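Putative polysaccharide deacetylase (Bdellovibrio bacteriovorus HD100, PDB 5JP6) is a zinc-binding carbohydrate esterase of family 4 that probably removes acetyl groups from peptidoglycan. Local coordinates at residues L92-I97 with G181-A186; K169-T174 with R350-R355; L173-G178 with R189-V194; R216-A219 with V223-S226; A318-N323 with G330-H335. The protein carries 1 engineered substitution. All coordinates share one frame; numbering follows the deposited sequence.

All five contacts are buried, but their chemistry differs with place. Interaction 1 is the polar one: it joins a helix early in the chain to the first helix of the deacetylase fold through a tyrosine-to-asparagine hydrogen bond. Interactions 2, 3 and 5 pack helices 339-354, 183-193 and 313-327 against neighbouring strands of one parallel sheet. Interactions 2 and 3 share Leu173, and interaction 5 borders both through hydrogen bonds between strands 170-176 and 330-335. Interaction 2 adds a lysine-to-carbonyl bond at its outer end, and interaction 3 includes a zinc ligand. Interaction 4 is purely apolar; its helix touches interaction 1 through the Asp185-Arg216 salt bridge.

Interaction 1: L92-I97 with G181-A186; sequences LFENEI and GLYTDA
Asn95 and Tyr183 face each other from the first turns of two helices, 94-98 and 183-193, and their CA atoms are 10.3 Å apart. The backbones therefore do not touch, and side chains fill the gap. Helix 183-193 is the first helix of the NodB deacetylase fold. Helix 94-98 is one of a run of helices between residues 24 and 126. The tyrosine provides most of the reach, with its ring extended toward the other helix.

Tyr183 OH donates a hydrogen bond to Asn95 OD1 at 2.8 Å. The angle at the acceptor, C=O to donor, is 145°, and the donor is tilted from the carbonyl plane. The amide oxygen also sits 3.2 Å from Tyr183 CE2. The amide lies at the ring edge, not over its face, with the two planes 36° apart. The other end of the amide is used as well: Asn95 ND2 hydrogen-bonds to the carbonyl O of Ile337. Having a partner on both sides fixes which way round the amide lies.

Glu94 comes to the same hydroxyl with its aliphatic part. Its CG is anti to the backbone N (chi1 179°) and the chain runs on extended. The carboxylate is engaged by Arg98 and Arg339. His180 stacks on the Tyr183 ring. The Glu94 methylene touches with CG 3.7 Å from Tyr183 OH.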
# COMPACT_ATOMS: atom_id res chain seq x y z
N LEU A 92 11.27 -5.77 6.79
CA LEU A 92 11.26 -5.67 5.33
C LEU A 92 10.69 -6.94 4.67
O LEU A 92 10.16 -6.88 3.57
CB LEU A 92 12.68 -5.40 4.82
CG LEU A 92 12.84 -5.07 3.36
CD1 LEU A 92 12.13 -3.77 2.98
CD2 LEU A 92 14.32 -4.95 3.03
N PHE A 93 10.86 -8.08 5.34
CA PHE A 93 10.44 -9.38 4.83
C PHE A 93 9.15 -9.89 5.45
O PHE A 93 8.73 -11.00 5.18
CB PHE A 93 11.57 -10.39 5.09
CG PHE A 93 12.80 -10.13 4.30
CD1 PHE A 93 12.93 -10.65 3.01
CD2 PHE A 93 13.84 -9.37 4.85
CE1 PHE A 93 14.06 -10.39 2.26
CE2 PHE A 93 14.98 -9.13 4.10
CZ PHE A 93 15.08 -9.63 2.80
N GLU A 94 8.54 -9.09 6.32
CA GLU A 94 7.37 -9.55 7.07
C GLU A 94 6.25 -10.01 6.15
O GLU A 94 5.62 -11.04 6.40
CB GLU A 94 6.85 -8.44 7.98
CG GLU A 94 5.62 -8.79 8.78
CD GLU A 94 5.25 -7.76 9.81
OE1 GLU A 94 5.80 -6.65 9.81
OE2 GLU A 94 4.33 -8.12 10.63
N ASN A 95 5.95 -9.23 5.10
CA ASN A 95 4.83 -9.62 4.26
C ASN A 95 5.09 -10.96 3.59
O ASN A 95 4.20 -11.79 3.47
CB ASN A 95 4.54 -8.58 3.19
CG ASN A 95 3.85 -7.37 3.75
OD1 ASN A 95 3.80 -7.17 4.96
ND2 ASN A 95 3.26 -6.60 2.86
N GLU A 96 6.35 -11.19 3.21
CA GLU A 96 6.68 -12.47 2.56
C GLU A 96 6.59 -13.62 3.57
O GLU A 96 6.14 -14.71 3.23
CB GLU A 96 8.04 -12.42 1.89
CG GLU A 96 8.12 -11.46 0.73
CD GLU A 96 7.02 -11.67 -0.28
OE1 GLU A 96 6.82 -12.85 -0.70
OE2 GLU A 96 6.42 -10.65 -0.68
N ILE A 97 6.99 -13.36 4.82
CA ILE A 97 6.92 -14.40 5.83
C ILE A 97 5.46 -14.76 6.17
O ILE A 97 5.13 -15.95 6.42
CB ILE A 97 7.69 -13.99 7.10
CG1 ILE A 97 9.18 -13.82 6.79
CG2 ILE A 97 7.45 -14.94 8.25
CD1 ILE A 97 9.91 -12.90 7.75
N GLY A 181 -4.57 -8.79 3.94
CA GLY A 181 -5.46 -9.57 4.76
C GLY A 181 -5.63 -9.13 6.21
O GLY A 181 -6.64 -9.46 6.82
N LEU A 182 -4.65 -8.38 6.73
CA LEU A 182 -4.69 -7.85 8.08
C LEU A 182 -4.58 -6.34 8.16
O LEU A 182 -5.39 -5.71 8.84
CB LEU A 182 -3.52 -8.41 8.90
CG LEU A 182 -3.56 -9.90 9.20
CD1 LEU A 182 -2.25 -10.37 9.85
CD2 LEU A 182 -4.76 -10.20 10.08
N TYR A 183 -3.59 -5.76 7.47
CA TYR A 183 -3.26 -4.36 7.76
C TYR A 183 -4.33 -3.39 7.28
O TYR A 183 -4.51 -2.32 7.89
CB TYR A 183 -1.91 -3.94 7.20
CG TYR A 183 -0.79 -4.95 7.28
CD1 TYR A 183 -0.60 -5.80 8.38
CD2 TYR A 183 0.15 -4.99 6.26
CE1 TYR A 183 0.45 -6.72 8.39
CE2 TYR A 183 1.20 -5.89 6.27
CZ TYR A 183 1.34 -6.76 7.35
OH TYR A 183 2.36 -7.68 7.33
N THR A 184 -4.99 -3.73 6.19
CA THR A 184 -5.97 -2.84 5.64
C THR A 184 -7.11 -2.61 6.65
O THR A 184 -7.57 -1.48 6.82
CB THR A 184 -6.49 -3.37 4.27
OG1 THR A 184 -5.40 -3.41 3.36
CG2 THR A 184 -7.59 -2.48 3.74
N ASP A 185 -7.55 -3.69 7.32
CA ASP A 185 -8.61 -3.56 8.32
C ASP A 185 -8.13 -2.62 9.45
O ASP A 185 -8.92 -1.86 9.98
CB ASP A 185 -9.06 -4.92 8.84
CG ASP A 185 -9.89 -5.68 7.85
OD1 ASP A 185 -10.85 -5.10 7.33
OD2 ASP A 185 -9.51 -6.87 7.56
N ALA A 186 -6.86 -2.68 9.85
CA ALA A 186 -6.36 -1.75 10.88
C ALA A 186 -6.45 -0.29 10.39
O ALA A 186 -6.86 0.59 11.12
CB ALA A 186 -4.93 -2.09 11.28

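Interaction 2: K169-T174 with R350-R355; sequences KEVVLT and RELYNR
Leu352 and Arg355, near the C-terminal end of helix 339-354, are the residues that meet strand 170-176 and Lys169 just ahead of it. In sequence order, Arg350 comes first, and its NE hydrogen-bonds to Asn354 OD1 at 2.7 Å. Glu351 follows, and its carboxylate grips Arg355. OE1 of Glu351 takes Arg355 NE at 2.8 Å through its anti lone pair, forming a salt bridge within the same segment. Its OE2 accepts Asn354 ND2 at 3.1 Å from above the carboxylate plane.

Leu352 is the apolar part of the contact. Its CD1 meets Val171 CG2 at 3.8 Å, the two side chains reaching toward each other tip to tip. The same methyl lies 4.3 Å from Leu173 CD2. Val171 and Leu173 alternate with residues that point to the other side of the sheet, so both can face the helix.

Arg355 takes part with its backbone. Its carbonyl O accepts a hydrogen bond from Lys169 NZ at 2.8 Å, in the carbonyl plane with a C=O to donor angle of 147°. Lys169 reaches it by a bend at chi3 (86°) in an otherwise extended chain. Its ammonium group also makes a cation-pi contact with Tyr357, and Arg355 NH1 bridges to Glu325.

This is helix-on-sheet packing of the barrel-like NodB fold, with polar bonds at its outer end. Strand 358-364 runs beside strand 170-176, and its Val359 touches both Leu352 and Leu173. On the other side lies strand 330-335, whose Val332 packs against Leu173.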
# COMPACT_ATOMS: atom_id res chain seq x y z
N LYS A 169 -4.41 23.40 3.62
CA LYS A 169 -4.57 22.56 4.80
C LYS A 169 -5.57 21.42 4.62
O LYS A 169 -6.08 20.85 5.58
CB LYS A 169 -4.80 23.37 6.08
CG LYS A 169 -3.64 24.35 6.29
CD LYS A 169 -3.57 24.92 7.66
CE LYS A 169 -2.80 24.00 8.56
NZ LYS A 169 -2.59 24.66 9.86
N GLU A 170 -5.80 21.07 3.36
CA GLU A 170 -6.56 19.86 3.02
C GLU A 170 -5.61 18.81 2.47
O GLU A 170 -4.79 19.12 1.59
CB GLU A 170 -7.67 20.18 2.03
CG GLU A 170 -8.78 21.04 2.60
CD GLU A 170 -9.93 21.29 1.65
OE1 GLU A 170 -9.78 21.12 0.41
OE2 GLU A 170 -11.01 21.65 2.17
N VAL A 171 -5.77 17.57 2.94
CA VAL A 171 -5.01 16.45 2.42
C VAL A 171 -5.92 15.29 2.06
O VAL A 171 -6.96 15.06 2.69
CB VAL A 171 -3.90 15.98 3.37
CG1 VAL A 171 -2.88 17.08 3.59
CG2 VAL A 171 -4.47 15.51 4.70
N VAL A 172 -5.54 14.61 0.99
CA VAL A 172 -6.24 13.44 0.49
C VAL A 172 -5.35 12.24 0.80
O VAL A 172 -4.20 12.21 0.40
CB VAL A 172 -6.48 13.51 -1.04
CG1 VAL A 172 -7.27 12.32 -1.55
CG2 VAL A 172 -7.16 14.79 -1.44
N LEU A 173 -5.90 11.31 1.54
CA LEU A 173 -5.14 10.16 1.92
C LEU A 173 -5.35 9.01 0.94
O LEU A 173 -6.50 8.61 0.66
CB LEU A 173 -5.56 9.71 3.31
CG LEU A 173 -5.43 10.77 4.42
CD1 LEU A 173 -5.74 10.14 5.75
CD2 LEU A 173 -4.06 11.47 4.42
N THR A 174 -4.26 8.51 0.36
CA THR A 174 -4.33 7.47 -0.63
C THR A 174 -3.45 6.29 -0.30
O THR A 174 -2.35 6.44 0.26
CB THR A 174 -4.07 8.02 -2.06
OG1 THR A 174 -2.66 8.25 -2.27
CG2 THR A 174 -4.84 9.28 -2.34
N ARG A 350 -4.27 11.83 14.31
CA ARG A 350 -4.31 12.77 15.41
C ARG A 350 -3.41 13.97 15.14
O ARG A 350 -3.81 15.11 15.38
CB ARG A 350 -3.96 12.06 16.73
CG ARG A 350 -3.87 12.98 17.96
CD ARG A 350 -5.12 13.79 18.30
NE ARG A 350 -4.84 14.92 19.20
CZ ARG A 350 -4.83 14.89 20.53
NH1 ARG A 350 -5.10 13.78 21.21
NH2 ARG A 350 -4.55 16.00 21.20
N GLU A 351 -2.21 13.73 14.61
CA GLU A 351 -1.32 14.86 14.28
C GLU A 351 -1.88 15.74 13.15
O GLU A 351 -1.75 16.95 13.25
CB GLU A 351 0.08 14.39 13.96
CG GLU A 351 0.90 14.10 15.20
CD GLU A 351 1.08 15.38 16.03
OE1 GLU A 351 1.56 16.40 15.45
OE2 GLU A 351 0.71 15.36 17.21
N LEU A 352 -2.50 15.17 12.12
CA LEU A 352 -3.15 16.00 11.07
C LEU A 352 -4.14 16.93 11.78
O LEU A 352 -4.19 18.14 11.51
CB LEU A 352 -3.88 15.17 10.03
CG LEU A 352 -3.09 14.45 8.98
CD1 LEU A 352 -4.04 13.71 8.05
CD2 LEU A 352 -2.18 15.39 8.22
N TYR A 353 -4.98 16.36 12.64
CA TYR A 353 -5.95 17.14 13.37
C TYR A 353 -5.30 18.25 14.24
O TYR A 353 -5.68 19.43 14.13
CB TYR A 353 -6.79 16.21 14.25
CG TYR A 353 -7.87 16.91 15.01
CD1 TYR A 353 -9.06 17.25 14.38
CD2 TYR A 353 -7.71 17.20 16.34
CE1 TYR A 353 -10.08 17.87 15.07
CE2 TYR A 353 -8.72 17.82 17.04
CZ TYR A 353 -9.89 18.15 16.39
OH TYR A 353 -10.86 18.75 17.11
N ASN A 354 -4.25 17.87 14.97
CA ASN A 354 -3.52 18.80 15.82
C ASN A 354 -2.92 19.97 15.03
O ASN A 354 -2.85 21.14 15.51
CB ASN A 354 -2.42 18.11 16.64
CG ASN A 354 -2.94 17.22 17.75
OD1 ASN A 354 -4.08 17.32 18.18
ND2 ASN A 354 -2.05 16.32 18.21
N ARG A 355 -2.46 19.66 13.83
CA ARG A 355 -1.77 20.61 12.96
C ARG A 355 -2.70 21.47 12.11
O ARG A 355 -2.21 22.30 11.35
CB ARG A 355 -0.73 19.88 12.10
CG ARG A 355 0.37 19.25 12.95
CD ARG A 355 1.14 18.19 12.19
NE ARG A 355 2.17 17.55 13.01
CZ ARG A 355 3.48 17.76 12.94
NH1 ARG A 355 3.98 18.67 12.13
NH2 ARG A 355 4.28 17.09 13.75

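Interaction 3: L173-G178 with R189-V194; sequences LTFDDG and RALKEV. With ZN (zinc ion), chain B.
Leu191 of helix 183-193 divides its two methyls between Leu173 and Phe175 of strand 170-176. Its CD2 lies 4.1 Å from Leu173 CD1, and these two side chains slide past each other in opposite directions. Its CD1 lies 4.3 Å from Phe175 CE2 and approaches the ring obliquely. These are loose apolar contacts. The Leu191 chain runs extended toward the strand.

One shell out, the Phe175 ring meets the rings of Phe200 and Phe334 from the two adjoining strands, with planes about 20° and 15° away from its own. Phe200 also touches Leu191.

The strand alternates, so Thr174 and Asp176 turn to the opposite side. At its end lies the TFDDG sequence, the first conserved motif of the NodB family. Asp177 OD2 binds the zinc ion at 2.4 Å, while Asp177 OD1 is 3.0 Å from it. His227 and Tyr280 supply the other two protein ligands. Asp176 is a known zinc-binding residue of this protein, but here its OD2 lies 3.8 Å from the ion. Its OD1 forms a salt bridge with Arg277, which also hydrogen-bonds to Thr174. Asp177 has a positive phi (84°), which turns the chain at the strand end.

The contact lies within the beta-alpha-beta unit formed by strand 170-176, helix 183-193 and strand 199-202. Helix 339-354 adjoins it: Phe348 and Leu349 pack on Leu173, and Met345 touches both Phe175 and Ala190.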
# COMPACT_ATOMS: atom_id res chain seq x y z
N LEU A 173 -5.90 11.31 1.54
CA LEU A 173 -5.14 10.16 1.92
C LEU A 173 -5.35 9.01 0.94
O LEU A 173 -6.50 8.61 0.66
CB LEU A 173 -5.56 9.71 3.31
CG LEU A 173 -5.43 10.77 4.42
CD1 LEU A 173 -5.74 10.14 5.75
CD2 LEU A 173 -4.06 11.47 4.42
N THR A 174 -4.26 8.51 0.36
CA THR A 174 -4.33 7.47 -0.63
C THR A 174 -3.45 6.29 -0.30
O THR A 174 -2.35 6.44 0.26
CB THR A 174 -4.07 8.02 -2.06
OG1 THR A 174 -2.66 8.25 -2.27
CG2 THR A 174 -4.84 9.28 -2.34
N PHE A 175 -3.97 5.11 -0.62
CA PHE A 175 -3.33 3.86 -0.23
C PHE A 175 -3.22 2.94 -1.44
O PHE A 175 -4.24 2.56 -2.02
CB PHE A 175 -4.17 3.15 0.85
CG PHE A 175 -4.21 3.90 2.16
CD1 PHE A 175 -3.23 3.73 3.10
CD2 PHE A 175 -5.22 4.80 2.41
CE1 PHE A 175 -3.25 4.45 4.28
CE2 PHE A 175 -5.26 5.52 3.59
CZ PHE A 175 -4.25 5.35 4.52
N ASP A 176 -1.99 2.58 -1.76
CA ASP A 176 -1.71 1.68 -2.89
C ASP A 176 -1.42 0.25 -2.49
O ASP A 176 -0.81 0.02 -1.44
CB ASP A 176 -0.46 2.17 -3.65
CG ASP A 176 -0.70 3.37 -4.51
OD1 ASP A 176 -1.81 3.95 -4.50
OD2 ASP A 176 0.25 3.74 -5.24
N ASP A 177 -1.81 -0.64 -3.39
CA ASP A 177 -1.35 -2.04 -3.47
C ASP A 177 -2.04 -3.06 -2.62
O ASP A 177 -1.71 -4.24 -2.70
CB ASP A 177 0.15 -2.10 -3.31
CG ASP A 177 0.83 -1.44 -4.44
OD1 ASP A 177 0.23 -1.40 -5.55
OD2 ASP A 177 1.91 -0.94 -4.28
N GLY A 178 -3.04 -2.61 -1.89
CA GLY A 178 -3.87 -3.49 -1.06
C GLY A 178 -5.02 -4.06 -1.88
O GLY A 178 -5.10 -3.89 -3.09
N ARG A 189 -10.07 0.77 10.52
CA ARG A 189 -10.51 1.09 11.89
C ARG A 189 -10.05 2.48 12.27
O ARG A 189 -10.81 3.27 12.83
CB ARG A 189 -9.96 0.09 12.90
CG ARG A 189 -10.57 -1.29 12.76
CD ARG A 189 -10.17 -2.18 13.90
NE ARG A 189 -8.79 -2.67 13.80
CZ ARG A 189 -8.41 -3.77 13.16
NH1 ARG A 189 -9.27 -4.50 12.48
NH2 ARG A 189 -7.13 -4.13 13.17
N ALA A 190 -8.81 2.78 11.93
CA ALA A 190 -8.24 4.10 12.28
C ALA A 190 -8.99 5.23 11.57
O ALA A 190 -9.33 6.25 12.18
CB ALA A 190 -6.76 4.14 11.95
N LEU A 191 -9.26 5.04 10.30
CA LEU A 191 -9.99 6.04 9.53
C LEU A 191 -11.38 6.25 10.07
O LEU A 191 -11.85 7.39 10.23
CB LEU A 191 -10.03 5.65 8.05
CG LEU A 191 -8.70 5.64 7.30
CD1 LEU A 191 -8.84 4.96 5.95
CD2 LEU A 191 -8.15 7.04 7.09
N LYS A 192 -12.07 5.14 10.32
CA LYS A 192 -13.46 5.20 10.72
C LYS A 192 -13.63 5.92 12.07
O LYS A 192 -14.61 6.67 12.27
CB LYS A 192 -14.11 3.82 10.75
CG LYS A 192 -15.60 3.86 11.04
CD LYS A 192 -16.22 2.47 10.95
CE LYS A 192 -17.70 2.56 11.32
NZ LYS A 192 -18.36 1.24 11.52
N GLU A 193 -12.71 5.66 13.01
CA GLU A 193 -12.76 6.26 14.35
C GLU A 193 -12.86 7.78 14.32
O GLU A 193 -13.42 8.39 15.26
CB GLU A 193 -11.45 5.96 15.17
CG GLU A 193 -11.36 4.61 15.67
CD GLU A 193 -10.02 4.29 16.33
OE1 GLU A 193 -8.88 4.88 16.11
OE2 GLU A 193 -10.12 3.34 17.03
N VAL A 194 -12.25 8.37 13.29
CA VAL A 194 -12.17 9.83 13.19
C VAL A 194 -12.94 10.39 11.97
O VAL A 194 -12.77 11.55 11.58
CB VAL A 194 -10.70 10.30 13.21
CG1 VAL A 194 -10.03 9.89 14.51
CG2 VAL A 194 -9.92 9.79 11.98
ZN ZN B . 2.31 0.63 -6.06

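Interaction 4: R216-A219 with V223-S226; sequences RVAA and VIGS
A beta-alpha-beta crossover of the NodB fold closes here: Val217 and Ala218 of helix 211-219 pack on Ile224 of strand 223-227, just after the chain turns back into the parallel sheet. Only three residues separate the two segments. The CA atoms of Ala218 and Ile224 are 7.2 Å apart.

Ile224 carries the strand side alone. Its CG1 is anti to the carbonyl carbon (chi1 -50°), and the extended second torsion (173°) carries CD1 on to the helix. There CD1 touches Val217 CG1 at 3.6 Å. It also meets the next residue of the helix, and Ala218 CB is 3.9 Å from it. All of this is van der Waals packing.

Val217 splits its two methyls. CG1, which lies beside the carbonyl carbon, faces Ile224, while the side chain also touches Thr184 and Leu188 of helix 183-193. The valine thus packs between that helix and the strand. Leu269 and Trp271 touch both Ala218 and Ile224, and Val265 adds to the cover of Ile224. Strand 223-227 ends at the zinc ligand His227, but the Ile224 side chain is about 10 Å from the side chain of that histidine and takes no part in the site. The isoleucine's end methyl also reaches the helix backbone, with Ile224 CD1 3.6 Å from Ala218 N.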
# COMPACT_ATOMS: atom_id res chain seq x y z
N ARG A 216 -14.95 -4.85 2.84
CA ARG A 216 -14.97 -4.00 4.03
C ARG A 216 -14.50 -2.60 3.73
O ARG A 216 -15.05 -1.66 4.29
CB ARG A 216 -14.15 -4.61 5.16
CG ARG A 216 -14.74 -5.98 5.62
CD ARG A 216 -14.04 -6.53 6.86
NE ARG A 216 -12.68 -7.01 6.63
CZ ARG A 216 -12.37 -8.24 6.25
NH1 ARG A 216 -13.35 -9.10 5.98
NH2 ARG A 216 -11.11 -8.61 6.10
N VAL A 217 -13.51 -2.45 2.85
CA VAL A 217 -13.10 -1.10 2.44
C VAL A 217 -14.31 -0.40 1.80
O VAL A 217 -14.61 0.75 2.15
CB VAL A 217 -11.91 -1.12 1.44
CG1 VAL A 217 -11.58 0.28 0.93
CG2 VAL A 217 -10.67 -1.80 2.02
N ALA A 218 -14.98 -1.08 0.87
CA ALA A 218 -16.14 -0.52 0.16
C ALA A 218 -17.24 -0.10 1.16
O ALA A 218 -17.83 0.99 1.05
CB ALA A 218 -16.68 -1.48 -0.87
N ALA A 219 -17.53 -0.97 2.13
CA ALA A 219 -18.61 -0.73 3.06
C ALA A 219 -18.37 0.51 3.95
O ALA A 219 -19.32 1.06 4.50
CB ALA A 219 -18.88 -1.96 3.89
N VAL A 223 -13.24 5.52 -1.54
CA VAL A 223 -13.06 5.42 -2.99
C VAL A 223 -12.11 4.26 -3.27
O VAL A 223 -11.11 4.09 -2.58
CB VAL A 223 -12.61 6.75 -3.61
CG1 VAL A 223 -11.99 6.53 -4.97
CG2 VAL A 223 -13.77 7.71 -3.66
N ILE A 224 -12.45 3.44 -4.26
CA ILE A 224 -11.63 2.31 -4.66
C ILE A 224 -11.44 2.29 -6.17
O ILE A 224 -12.38 2.07 -6.91
CB ILE A 224 -12.21 0.98 -4.19
CG1 ILE A 224 -12.55 1.01 -2.71
CG2 ILE A 224 -11.23 -0.17 -4.51
CD1 ILE A 224 -13.28 -0.25 -2.25
N GLY A 225 -10.19 2.53 -6.58
CA GLY A 225 -9.74 2.35 -7.95
C GLY A 225 -8.65 1.31 -8.00
O GLY A 225 -8.63 0.37 -7.20
N SER A 226 -7.72 1.47 -8.92
CA SER A 226 -6.68 0.46 -9.10
C SER A 226 -5.29 1.04 -9.35
O SER A 226 -5.16 2.19 -9.70
CB SER A 226 -7.10 -0.54 -10.19
OG SER A 226 -7.01 0.01 -11.48

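Interaction 5: A318-N323 with G330-H335; sequences ARVLAN and GIVLFH
Val320 of helix 313-327 lies over strand 330-335 nearest to Val332, with their CA atoms 8.3 Å apart. One methyl of Val320 makes the contact. Its CG2 sits 4.0 Å from Val332 CG1 and 3.9 Å from Phe334 CZ. Val320 meets each of the two strand side chains at about a right angle. The approach to the ring is oblique, at the CZ and CE1 corner, and CE1 of Phe334 is 4.0 Å from Val320 CG2.

The first torsion of Val320 (chi1 71°) places CG2 anti to the backbone N, and that branch points to the strand. Phe334 leaves the strand beside the helix, and its chi1 of -76° brings CZ to Val320 CG2. Val332 supports it from within the strand: its CG1 covers one face of the ring, 3.6 Å above the plane and toward the rim. The same Val332 methyl therefore touches both the valine of the helix and the ring. All three side chains are buried.

This is the closing half of a beta-alpha-beta unit, strand 303-304, helix 313-327 and strand 330-335, in the parallel sheet of the NodB fold. The connection has polar ties too. Asn323 ND2 hydrogen-bonds to the carbonyl O of Glu304, and Arg319 makes a salt bridge with Asp306. Helix 339-354 contributes Phe348, which touches Val320 and meets the Phe334 ring edge-to-face. His335 NE2 hydrogen-bonds to the OH of the zinc ligand Tyr280, in the second shell of the ion.

Within the helix, Ala322 N bonds to Ala318 O at 2.8 Å, in the turn that carries Val320.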
# COMPACT_ATOMS: atom_id res chain seq x y z
N ALA A 318 7.57 11.37 11.35
CA ALA A 318 8.28 12.62 11.17
C ALA A 318 8.39 12.99 9.69
O ALA A 318 8.16 14.14 9.32
CB ALA A 318 9.66 12.56 11.83
N ARG A 319 8.72 11.99 8.86
CA ARG A 319 8.88 12.26 7.44
C ARG A 319 7.55 12.64 6.78
O ARG A 319 7.46 13.65 6.07
CB ARG A 319 9.49 11.08 6.75
CG ARG A 319 9.61 11.22 5.25
CD ARG A 319 10.32 12.48 4.77
NE ARG A 319 11.67 12.64 5.26
CZ ARG A 319 12.79 12.25 4.65
NH1 ARG A 319 12.79 11.61 3.51
NH2 ARG A 319 13.95 12.53 5.23
N VAL A 320 6.51 11.83 7.01
CA VAL A 320 5.26 12.13 6.35
C VAL A 320 4.69 13.48 6.83
O VAL A 320 4.18 14.28 6.03
CB VAL A 320 4.26 10.98 6.42
CG1 VAL A 320 3.68 10.76 7.83
CG2 VAL A 320 3.14 11.19 5.42
N LEU A 321 4.76 13.75 8.14
CA LEU A 321 4.23 15.01 8.63
C LEU A 321 5.08 16.21 8.19
O LEU A 321 4.54 17.25 7.87
CB LEU A 321 4.04 14.96 10.14
CG LEU A 321 2.91 14.04 10.65
CD1 LEU A 321 3.07 13.75 12.13
CD2 LEU A 321 1.56 14.66 10.35
N ALA A 322 6.41 16.04 8.13
CA ALA A 322 7.25 17.10 7.57
C ALA A 322 6.85 17.41 6.12
O ALA A 322 6.75 18.57 5.72
CB ALA A 322 8.72 16.72 7.64
N ASN A 323 6.54 16.38 5.34
CA ASN A 323 6.16 16.58 3.96
C ASN A 323 4.78 17.19 3.85
O ASN A 323 4.53 18.01 2.98
CB ASN A 323 6.26 15.28 3.17
CG ASN A 323 7.69 14.91 2.84
OD1 ASN A 323 8.60 15.75 2.88
ND2 ASN A 323 7.90 13.64 2.51
N GLY A 330 -2.60 18.64 -0.33
CA GLY A 330 -2.46 17.76 -1.49
C GLY A 330 -2.75 16.33 -1.20
O GLY A 330 -3.59 16.03 -0.37
N ILE A 331 -2.10 15.46 -1.97
CA ILE A 331 -2.38 14.04 -2.01
C ILE A 331 -1.21 13.30 -1.41
O ILE A 331 -0.07 13.45 -1.85
CB ILE A 331 -2.66 13.55 -3.44
CG1 ILE A 331 -3.92 14.21 -3.99
CG2 ILE A 331 -2.77 12.03 -3.49
CD1 ILE A 331 -4.21 13.90 -5.44
N VAL A 332 -1.51 12.49 -0.38
CA VAL A 332 -0.50 11.71 0.34
C VAL A 332 -0.45 10.29 -0.19
O VAL A 332 -1.51 9.65 -0.28
CB VAL A 332 -0.82 11.65 1.84
CG1 VAL A 332 0.32 10.94 2.61
CG2 VAL A 332 -1.07 13.04 2.41
N LEU A 333 0.75 9.80 -0.46
CA LEU A 333 0.95 8.41 -0.87
C LEU A 333 1.36 7.51 0.31
O LEU A 333 2.46 7.68 0.86
CB LEU A 333 2.06 8.33 -1.92
CG LEU A 333 2.40 6.92 -2.40
CD1 LEU A 333 1.21 6.22 -3.08
CD2 LEU A 333 3.61 6.94 -3.33
N PHE A 334 0.48 6.55 0.62
CA PHE A 334 0.72 5.48 1.63
C PHE A 334 0.52 4.15 0.83
O PHE A 334 -0.08 4.11 -0.25
CB PHE A 334 -0.25 5.52 2.80
CG PHE A 334 0.01 6.60 3.83
CD1 PHE A 334 1.21 6.62 4.60
CD2 PHE A 334 -0.97 7.54 4.09
CE1 PHE A 334 1.37 7.58 5.57
CE2 PHE A 334 -0.80 8.48 5.10
CZ PHE A 334 0.37 8.50 5.80
N HIS A 335 0.93 3.07 1.48
CA HIS A 335 0.62 1.70 1.05
C HIS A 335 -0.05 0.96 2.19
O HIS A 335 0.56 0.83 3.26
CB HIS A 335 1.90 0.99 0.61
CG HIS A 335 2.58 1.64 -0.56
ND1 HIS A 335 3.38 2.75 -0.40
CD2 HIS A 335 2.49 1.40 -1.90
CE1 HIS A 335 3.78 3.14 -1.60
NE2 HIS A 335 3.26 2.34 -2.51